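PDB 7DF2: C2 domain protein from Ramazzottius varieornatus, which binds three calcium ions in the loops at one end of a C2-type beta sandwich, and is a tardigrade protein whose wider role remains to be inferred. Local coordinates for residues A[44-49]-A[183-188]; A[55-60]-A[140-145]; A[115-120]-A[195-200]; A[70-75]-A[128-133]. One frame throughout, in Å; residues are numbered along the deposited sequence. Where two conformers were deposited one is given.

In the fold
The four contacts sample both sheets of the C2 beta sandwich. Contact 1 joins strands 41-51 and 181-190 in the four-stranded sheet; contact 4 joins 70-77 and 121-136 in the other. Their centres lie about 13 Å apart, and Met45 packs against Val130 and Met128 in the core between the sheets. Contact 2, its centre about 12 Å from that of contact 4, continues along strand 139-150, the neighbour of 121-136, to the calcium loops. Contact 3 closes the far end, its centre about 33 Å from that of contact 2. Along the chain contact 4 nests within contact 2 and contact 2 within contact 1, whereas contact 3 crosses all three, tying the C-terminal tail to strand 107-119.

Contact 1. Residues A[44-49]-A[183-188]; sequences EMNVVR and YLRYRW. With GLC (alpha-D-glucopyranose), chain B.
Met45, Val47 and Leu184 form the tightly packed, buried side of this strand pair: Leu184 CD2 lies 3.7 Å from Val47 CG2 and also meets Met45 CE. Met128 and Val130 of the second sheet cover that face. The other face is polar. Bent at chi3 (-57°), Arg185 brings the edge of its guanidinium to Asn46 OD1; NE comes in the amide plane on a lone pair, 3.0 Å away, NH2 from above it. Asp111 and Lys112 take up Asn46 ND2. The backbones run antiparallel at 160° in the four-stranded sheet of the C2 sandwich. A leucine in place of Arg185 would probably leave Asn46 OD1 without its two arginine donors and Trp166 without its cation-pi partner, although ND2 would still be held. In the conformer described, Arg187 NE and NH2 reach Glu44 OE1 from the same face of the carboxylate, NH2 at 3.0 Å; Glu161 also pairs with Arg187, and the Tyr189 hydroxyl with Glu44 OE2. By contrast, the Arg49-Tyr183 end is partly exposed: one Arg49 conformer lays its guanidinium flat on the Tyr183 ring in a cation-pi stack, planes 16° and centres 3.9 Å apart. Its NH1 pairs with Glu169 but reaches glucose O4 through a weak bond of 3.2 Å.

Contact 2. Residues A[55-60]-A[140-145]; sequences KSHTGL and DDKIDN. With CA (calcium ion), chain C.
Asp141 spreads its carboxylate between a hydroxyl and a metal: OD1 accepts the hydroxyl of Ser56, OG to OD1 2.6 Å, and OD2 binds a calcium ion at 2.5 Å. The serine oxygen meets OD1 from above the carboxylate plane, 38° out of it. Bonded to OD1 of a residue whose OD2 holds calcium, Ser56 is a second-shell residue that helps to fix the rotation of a metal ligand. With CG anti to the backbone N (chi1 -179°), the first torsion of Asp141 carries the carboxylate to the hydroxyl and the ion. The same ion takes a water at 2.4 Å, and the backbone O of Cys62 and the carboxylates of Asp63, Asp134 and Asp136 contribute to its site; the calcium probably polarises the carboxylate of Asp141. Such aspartate-rich loops at one end of the beta sandwich are the hallmark of calcium-binding C2 domains, and segment 55-60 leads into one of them. It folds as a type I beta turn from Ser56 to Gly59, with an ST turn in which Thr58 OG1 accepts from Leu60 N. His57 N pins the turn to strand 139-150, donating to Lys142 O at 3.0 Å. Lys142 then crosses the imidazole at about a right angle, its CD over one face of the ring, 4.3 Å from the centroid, in a CH-pi contact; the methyl of Thr58 lies over the opposite face. Lysine NZ continues to salt bridges with Asp176 and Glu175. Next to it Ile143 and Asp144 both face Ala132, a classic beta bulge, and Ile143 CG2 rests 3.7 Å from Lys55 O.

Contact 3. Residues A[115-120]-A[195-200]; sequences SRDVCG and TCRPSS
Asp117 sets CG anti to its carbonyl carbon (chi1 -57°), bringing the carboxylate up to Arg197, whose chain bends at chi3 to bring NE and NH2 alongside it. The grip is side-on: NE meets OD2 at 2.9 Å and NH2 meets OD1 at 3.0 Å. Both oxygens lie close to the guanidinium plane but are met from above the carboxylate, since the two planes stand 55° apart. OD2 also accepts Arg197 N at 2.8 Å, on its anti lone pair, so backbone and side chain of one residue hold a single oxygen. Arg42 pairs with OD1. Further along strand 107-119, the Cys119-Cys196 disulfide (SG to SG 2.1 Å, chi3 -97°) covalently fastens the tail after strand 181-190 to the edge strand of the four-stranded sheet of the C2 sandwich. With an alanine at Asp117, Arg197 would probably lose its carboxylate mate and the acceptor of its backbone N, and Arg42 a partner too. Nearby, the extended Arg116 donates NE to Ser199 OG at 2.8 Å; Asn201 takes its NH1 and Glu79 its NH2. One water links Asp117 O, Arg197 O and Ser199 OG; Ser115 OG takes a further bond from Arg197 NH2, 3.0 Å away.

Contact 4. Residues A[70-75]-A[128-133]; sequences PKIIAF and MRVRAI
Lys71, Ile73 and Phe75 pair with Ile133, Arg131 and Arg129 in three hydrogen-bonded rungs, each residue both giving and taking a backbone bond. Five of the six measure 2.9 Å between N and O, among them Ile73 N to Arg131 O, and Ile133 N to Lys71 O is the longest at 3.1 Å. The strand axes approach to 4.7 Å with N-to-C directions 166° apart. Weaker CA-H...O contacts fill the intervening positions, as from Ala74 CA to Arg129 O at 3.3 Å. In the non-hydrogen-bonded pairs the contacts are apolar: Ile72 CG1 lies 4.0 Å from Ala132 CB, and Ala74 CB is 4.2 Å from Val130 CG2. Diagonally, Ile72 CG2, anti to the backbone N, reaches Val130 CG1 at 3.8 Å. This face is the inner one of the C2 beta sandwich: Met45 of the opposing sheet covers Ala74, and Leu50 covers Ile72. Neighbouring strands 96-100 and 139-150 extend the sheet beyond the pair. Polar and aliphatic groups share the other face. Ile73 and Arg131 run side by side, CG1 of the isoleucine against CB of the arginine at 3.8 Å, while the Arg131 guanidinium continues to Asn145 and a cation-pi contact with Tyr92. Arg129 NE forms a salt bridge with Asp77, and its guanidinium makes a cation-pi contact with Phe85. Ile133 turns CG1 and CD1 onto Lys71 CB. A water bridges the carbonyls of Lys71 and Arg131, donating to both, and so gives each oxygen a second partner beside its strand bond.

Contact 1. Residues A[44-49]-A[183-188]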
# COMPACT_ATOMS: atom_id res chain seq x y z
N GLU A 44 -1.37 3.74 9.92
CA GLU A 44 -0.56 4.56 9.03
C GLU A 44 0.28 3.65 8.16
O GLU A 44 0.87 2.68 8.65
CB GLU A 44 0.33 5.52 9.82
CG GLU A 44 -0.46 6.46 10.73
CD GLU A 44 0.44 7.45 11.46
OE1 GLU A 44 1.68 7.38 11.29
OE2 GLU A 44 -0.10 8.28 12.20
N MET A 45 0.30 3.95 6.86
CA MET A 45 1.06 3.19 5.88
C MET A 45 2.06 4.12 5.22
O MET A 45 1.67 5.09 4.57
CB MET A 45 0.13 2.56 4.85
CG MET A 45 0.82 1.96 3.63
SD MET A 45 -0.48 1.35 2.51
CE MET A 45 0.52 0.90 1.08
N ASN A 46 3.34 3.83 5.42
CA ASN A 46 4.44 4.64 4.88
C ASN A 46 5.03 3.88 3.70
O ASN A 46 5.58 2.78 3.88
CB ASN A 46 5.48 4.88 5.97
CG ASN A 46 6.68 5.69 5.51
OD1 ASN A 46 7.80 5.42 5.95
ND2 ASN A 46 6.46 6.73 4.70
N VAL A 47 4.91 4.44 2.50
CA VAL A 47 5.53 3.86 1.31
C VAL A 47 6.91 4.48 1.18
O VAL A 47 7.05 5.67 0.86
CB VAL A 47 4.67 4.10 0.07
CG1 VAL A 47 5.39 3.59 -1.19
CG2 VAL A 47 3.33 3.39 0.26
N VAL A 48 7.94 3.68 1.46
CA VAL A 48 9.29 4.21 1.59
C VAL A 48 9.93 4.40 0.22
O VAL A 48 10.37 5.50 -0.14
CB VAL A 48 10.14 3.28 2.47
CG1 VAL A 48 11.57 3.81 2.58
CG2 VAL A 48 9.48 3.14 3.86
N ARG A 49 9.96 3.33 -0.58
CA ARG A 49 10.55 3.41 -1.91
C ARG A 49 10.06 2.22 -2.72
O ARG A 49 9.53 1.25 -2.17
CB ARG A 49 12.08 3.46 -1.84
CG ARG A 49 12.69 2.23 -1.22
CD ARG A 49 14.21 2.34 -1.22
NE ARG A 49 14.78 1.09 -0.73
CZ ARG A 49 14.81 0.74 0.55
NH1 ARG A 49 14.31 1.56 1.48
NH2 ARG A 49 15.33 -0.43 0.90
N TYR A 183 8.95 -1.02 -0.60
CA TYR A 183 9.36 -1.08 0.79
C TYR A 183 8.36 -0.29 1.61
O TYR A 183 8.09 0.88 1.30
CB TYR A 183 10.77 -0.54 0.97
CG TYR A 183 11.78 -1.46 0.31
CD1 TYR A 183 12.00 -1.39 -1.05
CD2 TYR A 183 12.44 -2.43 1.05
CE1 TYR A 183 12.89 -2.27 -1.68
CE2 TYR A 183 13.35 -3.30 0.43
CZ TYR A 183 13.56 -3.21 -0.94
OH TYR A 183 14.45 -4.05 -1.57
N LEU A 184 7.78 -0.94 2.62
CA LEU A 184 6.67 -0.39 3.38
C LEU A 184 6.99 -0.38 4.87
O LEU A 184 7.77 -1.20 5.36
CB LEU A 184 5.39 -1.22 3.18
CG LEU A 184 4.91 -1.36 1.74
CD1 LEU A 184 3.72 -2.31 1.69
CD2 LEU A 184 4.55 0.02 1.20
N ARG A 185 6.36 0.55 5.59
CA ARG A 185 6.32 0.52 7.05
C ARG A 185 4.90 0.82 7.48
O ARG A 185 4.17 1.52 6.78
CB ARG A 185 7.24 1.56 7.70
CG ARG A 185 8.69 1.48 7.33
CD ARG A 185 9.49 2.42 8.22
NE ARG A 185 9.03 3.81 8.17
CZ ARG A 185 9.38 4.74 9.06
NH1 ARG A 185 10.17 4.41 10.08
NH2 ARG A 185 8.94 5.99 8.94
N TYR A 186 4.52 0.34 8.66
CA TYR A 186 3.21 0.71 9.17
C TYR A 186 3.30 0.99 10.66
O TYR A 186 4.24 0.57 11.35
CB TYR A 186 2.16 -0.38 8.92
CG TYR A 186 2.36 -1.63 9.74
CD1 TYR A 186 3.18 -2.65 9.29
CD2 TYR A 186 1.71 -1.79 10.97
CE1 TYR A 186 3.37 -3.81 10.05
CE2 TYR A 186 1.89 -2.94 11.73
CZ TYR A 186 2.72 -3.94 11.26
OH TYR A 186 2.89 -5.08 12.01
N ARG A 187 2.32 1.78 11.12
CA ARG A 187 2.03 2.00 12.53
C ARG A 187 0.54 1.76 12.75
O ARG A 187 -0.27 1.93 11.84
CB ARG A 187 2.36 3.45 12.99
CG ARG A 187 3.82 3.71 13.26
CD ARG A 187 4.06 4.92 14.15
NE ARG A 187 3.27 6.08 13.77
CZ ARG A 187 2.97 7.08 14.59
NH1 ARG A 187 3.41 7.05 15.85
NH2 ARG A 187 2.25 8.12 14.18
N TRP A 188 0.17 1.37 13.97
CA TRP A 188 -1.25 1.40 14.29
C TRP A 188 -1.41 1.53 15.80
O TRP A 188 -0.58 1.05 16.58
CB TRP A 188 -2.03 0.20 13.75
CG TRP A 188 -1.55 -1.18 14.12
CD1 TRP A 188 -0.38 -1.53 14.75
CD2 TRP A 188 -2.24 -2.40 13.86
NE1 TRP A 188 -0.32 -2.90 14.89
CE2 TRP A 188 -1.45 -3.45 14.35
CE3 TRP A 188 -3.47 -2.70 13.26
CZ2 TRP A 188 -1.85 -4.79 14.26
CZ3 TRP A 188 -3.85 -4.03 13.17
CH2 TRP A 188 -3.05 -5.05 13.67
C1 GLC B . 18.23 6.49 3.00
C2 GLC B . 18.53 5.84 1.64
C3 GLC B . 17.25 5.43 0.89
C4 GLC B . 16.25 4.74 1.83
C5 GLC B . 16.17 5.47 3.17
C6 GLC B . 15.22 4.78 4.14
O2 GLC B . 19.32 6.68 0.82
O3 GLC B . 17.57 4.55 -0.17
O4 GLC B . 14.97 4.66 1.25
O5 GLC B . 17.47 5.57 3.74
O6 GLC B . 14.45 5.77 4.77

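Contact 2. Residues A[55-60]-A[140-145]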
# COMPACT_ATOMS: atom_id res chain seq x y z
N LYS A 55 11.61 -2.34 -15.03
CA LYS A 55 10.90 -3.33 -15.83
C LYS A 55 9.40 -3.30 -15.57
O LYS A 55 8.94 -3.05 -14.45
CB LYS A 55 11.43 -4.72 -15.53
CG LYS A 55 12.88 -4.92 -15.99
CD LYS A 55 13.40 -6.29 -15.59
CE LYS A 55 14.87 -6.44 -15.95
NZ LYS A 55 15.36 -7.83 -15.68
N SER A 56 8.66 -3.63 -16.62
CA SER A 56 7.24 -3.94 -16.55
C SER A 56 7.07 -5.34 -15.96
O SER A 56 8.02 -6.10 -15.83
CB SER A 56 6.63 -3.87 -17.94
OG SER A 56 6.69 -2.56 -18.47
N HIS A 57 5.82 -5.71 -15.66
CA HIS A 57 5.57 -7.01 -15.04
C HIS A 57 5.97 -8.17 -15.95
O HIS A 57 6.19 -9.28 -15.44
CB HIS A 57 4.10 -7.14 -14.65
CG HIS A 57 3.18 -7.28 -15.83
ND1 HIS A 57 2.62 -8.48 -16.20
CD2 HIS A 57 2.73 -6.36 -16.71
CE1 HIS A 57 1.86 -8.29 -17.26
NE2 HIS A 57 1.90 -7.01 -17.59
N THR A 58 6.06 -7.94 -17.26
CA THR A 58 6.52 -8.98 -18.20
C THR A 58 8.01 -9.25 -18.11
O THR A 58 8.48 -10.23 -18.72
CB THR A 58 6.22 -8.56 -19.63
OG1 THR A 58 6.87 -7.30 -19.86
CG2 THR A 58 4.72 -8.40 -19.85
N GLY A 59 8.78 -8.38 -17.47
CA GLY A 59 10.22 -8.45 -17.54
C GLY A 59 10.85 -7.62 -18.64
O GLY A 59 12.08 -7.46 -18.63
N LEU A 60 10.05 -7.10 -19.58
CA LEU A 60 10.54 -6.12 -20.53
C LEU A 60 10.84 -4.81 -19.81
O LEU A 60 10.29 -4.53 -18.74
CB LEU A 60 9.50 -5.86 -21.62
CG LEU A 60 9.20 -6.98 -22.62
CD1 LEU A 60 8.05 -6.53 -23.53
CD2 LEU A 60 10.43 -7.32 -23.43
N ASP A 140 -1.72 2.64 -19.86
CA ASP A 140 -0.99 2.16 -18.70
C ASP A 140 -0.16 0.95 -19.09
O ASP A 140 -0.60 0.12 -19.88
CB ASP A 140 -1.94 1.77 -17.57
CG ASP A 140 -2.63 2.95 -16.93
OD1 ASP A 140 -2.28 4.10 -17.27
OD2 ASP A 140 -3.52 2.72 -16.09
N ASP A 141 1.02 0.84 -18.49
CA ASP A 141 1.95 -0.26 -18.72
C ASP A 141 2.26 -0.80 -17.32
O ASP A 141 3.02 -0.17 -16.58
CB ASP A 141 3.20 0.27 -19.45
CG ASP A 141 4.24 -0.79 -19.75
OD1 ASP A 141 4.25 -1.88 -19.14
OD2 ASP A 141 5.10 -0.49 -20.61
N LYS A 142 1.66 -1.93 -16.95
CA LYS A 142 1.70 -2.35 -15.54
C LYS A 142 3.12 -2.70 -15.10
O LYS A 142 3.83 -3.47 -15.77
CB LYS A 142 0.76 -3.53 -15.31
CG LYS A 142 0.81 -4.11 -13.90
CD LYS A 142 0.06 -5.45 -13.83
CE LYS A 142 -0.03 -5.96 -12.40
NZ LYS A 142 -0.81 -7.23 -12.35
N ILE A 143 3.54 -2.11 -13.98
CA ILE A 143 4.78 -2.52 -13.33
C ILE A 143 4.44 -3.67 -12.40
O ILE A 143 4.87 -4.80 -12.64
CB ILE A 143 5.47 -1.34 -12.62
CG1 ILE A 143 5.94 -0.35 -13.68
CG2 ILE A 143 6.68 -1.82 -11.82
CD1 ILE A 143 6.26 0.99 -13.14
N ASP A 144 3.64 -3.41 -11.36
CA ASP A 144 3.16 -4.52 -10.54
C ASP A 144 2.11 -4.03 -9.56
O ASP A 144 1.94 -2.82 -9.34
CB ASP A 144 4.29 -5.23 -9.78
CG ASP A 144 4.17 -6.76 -9.88
OD1 ASP A 144 3.03 -7.24 -9.90
OD2 ASP A 144 5.22 -7.46 -9.96
N ASN A 145 1.41 -5.00 -8.98
CA ASN A 145 0.62 -4.83 -7.77
C ASN A 145 1.39 -5.45 -6.61
O ASN A 145 2.06 -6.48 -6.77
CB ASN A 145 -0.76 -5.50 -7.88
CG ASN A 145 -1.64 -4.88 -8.96
OD1 ASN A 145 -1.57 -3.69 -9.23
ND2 ASN A 145 -2.49 -5.70 -9.57
CA CA C . 6.04 1.62 -21.49
O HOH W 1 6.26 0.81 -23.74

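Contact 3. Residues A[115-120]-A[195-200]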
# COMPACT_ATOMS: atom_id res chain seq x y z
N SER A 115 -3.28 7.22 5.81
CA SER A 115 -3.83 6.56 6.99
C SER A 115 -5.32 6.28 6.82
O SER A 115 -6.01 6.88 5.99
CB SER A 115 -3.58 7.36 8.28
OG SER A 115 -4.30 8.57 8.27
N ARG A 116 -5.79 5.34 7.63
CA ARG A 116 -7.18 4.92 7.62
C ARG A 116 -7.53 4.37 8.99
O ARG A 116 -6.68 3.78 9.66
CB ARG A 116 -7.44 3.86 6.54
CG ARG A 116 -8.91 3.48 6.40
CD ARG A 116 -9.13 2.41 5.33
NE ARG A 116 -10.55 2.11 5.18
CZ ARG A 116 -11.04 1.20 4.35
NH1 ARG A 116 -10.23 0.49 3.57
NH2 ARG A 116 -12.35 0.99 4.30
N ASP A 117 -8.79 4.54 9.38
CA ASP A 117 -9.25 4.13 10.70
C ASP A 117 -10.17 2.93 10.62
O ASP A 117 -10.88 2.72 9.63
CB ASP A 117 -10.00 5.26 11.41
CG ASP A 117 -9.19 6.52 11.55
OD1 ASP A 117 -7.95 6.46 11.40
OD2 ASP A 117 -9.79 7.57 11.83
N VAL A 118 -10.18 2.16 11.71
CA VAL A 118 -11.14 1.08 11.92
C VAL A 118 -11.99 1.51 13.10
O VAL A 118 -11.46 1.81 14.18
CB VAL A 118 -10.44 -0.26 12.20
CG1 VAL A 118 -11.45 -1.30 12.66
CG2 VAL A 118 -9.70 -0.74 10.95
N CYS A 119 -13.31 1.53 12.92
CA CYS A 119 -14.19 2.16 13.90
C CYS A 119 -15.21 1.16 14.45
O CYS A 119 -16.38 1.17 14.08
CB CYS A 119 -14.84 3.36 13.26
SG CYS A 119 -13.62 4.59 12.67
N GLY A 120 -14.76 0.31 15.36
CA GLY A 120 -15.63 -0.58 16.09
C GLY A 120 -15.78 -1.95 15.47
O GLY A 120 -16.26 -2.87 16.14
N THR A 195 -12.89 10.41 17.59
CA THR A 195 -11.98 10.86 16.55
C THR A 195 -11.89 9.90 15.38
O THR A 195 -11.10 10.13 14.45
CB THR A 195 -10.57 11.08 17.13
OG1 THR A 195 -9.97 9.81 17.41
CG2 THR A 195 -10.63 11.88 18.42
N CYS A 196 -12.66 8.81 15.40
CA CYS A 196 -12.53 7.77 14.39
C CYS A 196 -13.25 8.19 13.11
O CYS A 196 -14.41 8.59 13.14
CB CYS A 196 -13.08 6.46 14.94
SG CYS A 196 -12.36 4.96 14.26
N ARG A 197 -12.54 8.11 11.95
CA ARG A 197 -13.12 8.61 10.71
C ARG A 197 -13.78 7.48 9.94
O ARG A 197 -13.13 6.44 9.73
CB ARG A 197 -12.05 9.27 9.83
CG ARG A 197 -11.20 10.31 10.53
CD ARG A 197 -9.93 10.56 9.73
NE ARG A 197 -9.00 9.43 9.81
CZ ARG A 197 -7.97 9.27 8.98
NH1 ARG A 197 -7.77 10.16 8.02
NH2 ARG A 197 -7.16 8.23 9.10
N PRO A 198 -15.02 7.64 9.49
CA PRO A 198 -15.63 6.62 8.62
C PRO A 198 -14.92 6.54 7.28
O PRO A 198 -14.33 7.50 6.80
CB PRO A 198 -17.08 7.11 8.45
CG PRO A 198 -17.29 8.12 9.54
CD PRO A 198 -15.95 8.74 9.79
N SER A 199 -15.00 5.35 6.67
CA SER A 199 -14.32 5.08 5.41
C SER A 199 -15.00 3.90 4.74
O SER A 199 -15.76 3.16 5.36
CB SER A 199 -12.83 4.79 5.63
OG SER A 199 -12.68 3.58 6.35
N SER A 200 -14.68 3.71 3.45
CA SER A 200 -15.21 2.59 2.69
C SER A 200 -14.22 2.22 1.59
O SER A 200 -13.51 3.08 1.05
CB SER A 200 -16.57 2.91 2.07
OG SER A 200 -16.49 4.09 1.28
O HOH W 2 -5.33 10.26 6.47
O HOH W 3 -14.67 0.80 6.63
O HOH W 4 -10.68 6.19 8.02
O HOH W 5 -13.25 3.71 8.84

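Contact 4. Residues A[70-75]-A[128-133]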
# COMPACT_ATOMS: atom_id res chain seq x y z
N PRO A 70 6.63 6.39 -13.60
CA PRO A 70 5.76 5.69 -12.65
C PRO A 70 4.63 6.57 -12.14
O PRO A 70 4.81 7.74 -11.80
CB PRO A 70 6.72 5.31 -11.52
CG PRO A 70 7.77 6.37 -11.57
CD PRO A 70 7.95 6.71 -13.02
N LYS A 71 3.44 5.99 -12.14
CA LYS A 71 2.33 6.47 -11.33
C LYS A 71 2.11 5.40 -10.27
O LYS A 71 1.85 4.24 -10.60
CB LYS A 71 1.06 6.68 -12.17
CG LYS A 71 -0.13 7.19 -11.32
CD LYS A 71 -1.33 7.57 -12.21
CE LYS A 71 -2.52 8.03 -11.36
NZ LYS A 71 -3.71 8.38 -12.19
N ILE A 72 2.25 5.79 -9.01
CA ILE A 72 2.23 4.84 -7.90
C ILE A 72 1.09 5.24 -6.97
O ILE A 72 1.03 6.39 -6.53
CB ILE A 72 3.58 4.83 -7.16
CG1 ILE A 72 4.69 4.43 -8.14
CG2 ILE A 72 3.53 3.87 -5.97
CD1 ILE A 72 6.12 4.57 -7.58
N ILE A 73 0.20 4.30 -6.69
CA ILE A 73 -1.00 4.57 -5.90
C ILE A 73 -1.08 3.55 -4.76
O ILE A 73 -0.56 2.44 -4.87
CB ILE A 73 -2.28 4.53 -6.76
CG1 ILE A 73 -2.54 3.10 -7.27
CG2 ILE A 73 -2.16 5.49 -7.95
CD1 ILE A 73 -3.75 3.01 -8.19
N ALA A 74 -1.71 3.95 -3.66
CA ALA A 74 -1.71 3.14 -2.45
C ALA A 74 -3.06 3.21 -1.75
O ALA A 74 -3.82 4.17 -1.88
CB ALA A 74 -0.62 3.59 -1.46
N PHE A 75 -3.34 2.16 -0.97
CA PHE A 75 -4.60 2.05 -0.23
C PHE A 75 -4.40 1.12 0.96
O PHE A 75 -3.72 0.10 0.83
CB PHE A 75 -5.71 1.54 -1.16
CG PHE A 75 -7.09 1.61 -0.56
CD1 PHE A 75 -7.81 2.80 -0.59
CD2 PHE A 75 -7.67 0.49 0.02
CE1 PHE A 75 -9.09 2.87 -0.05
CE2 PHE A 75 -8.95 0.55 0.55
CZ PHE A 75 -9.65 1.74 0.52
N MET A 128 -2.05 -3.81 3.08
CA MET A 128 -1.44 -2.64 2.45
C MET A 128 -1.32 -2.94 0.96
O MET A 128 -0.70 -3.94 0.58
CB MET A 128 -0.07 -2.36 3.07
CG MET A 128 -0.16 -1.93 4.53
SD MET A 128 1.45 -1.52 5.21
CE MET A 128 2.17 -3.12 5.51
N ARG A 129 -1.95 -2.11 0.13
CA ARG A 129 -2.01 -2.34 -1.31
C ARG A 129 -1.29 -1.21 -2.02
O ARG A 129 -1.52 -0.03 -1.71
CB ARG A 129 -3.46 -2.43 -1.82
CG ARG A 129 -4.22 -3.65 -1.32
CD ARG A 129 -5.55 -3.77 -2.06
NE ARG A 129 -6.32 -4.92 -1.60
CZ ARG A 129 -6.24 -6.14 -2.13
NH1 ARG A 129 -5.42 -6.37 -3.15
NH2 ARG A 129 -6.98 -7.12 -1.63
N VAL A 130 -0.43 -1.55 -2.99
CA VAL A 130 0.23 -0.56 -3.83
C VAL A 130 0.14 -1.05 -5.27
O VAL A 130 0.31 -2.24 -5.55
CB VAL A 130 1.72 -0.36 -3.45
CG1 VAL A 130 2.41 0.59 -4.44
CG2 VAL A 130 1.85 0.19 -2.03
N ARG A 131 -0.16 -0.13 -6.18
CA ARG A 131 -0.10 -0.44 -7.60
C ARG A 131 0.80 0.57 -8.30
O ARG A 131 0.69 1.78 -8.09
CB ARG A 131 -1.50 -0.43 -8.23
CG ARG A 131 -1.47 -0.59 -9.78
CD ARG A 131 -2.90 -0.72 -10.30
NE ARG A 131 -2.98 -0.80 -11.75
CZ ARG A 131 -2.87 -1.93 -12.45
NH1 ARG A 131 -2.68 -3.08 -11.83
NH2 ARG A 131 -2.95 -1.90 -13.77
N ALA A 132 1.71 0.06 -9.12
CA ALA A 132 2.61 0.90 -9.89
C ALA A 132 2.42 0.60 -11.37
O ALA A 132 2.42 -0.56 -11.78
CB ALA A 132 4.08 0.67 -9.49
N ILE A 133 2.26 1.65 -12.18
CA ILE A 133 2.21 1.50 -13.63
C ILE A 133 3.19 2.49 -14.23
O ILE A 133 3.54 3.51 -13.63
CB ILE A 133 0.80 1.71 -14.24
CG1 ILE A 133 0.31 3.14 -13.99
CG2 ILE A 133 -0.20 0.75 -13.63
CD1 ILE A 133 0.42 4.05 -15.19
O HOH W 6 -0.64 3.06 -10.51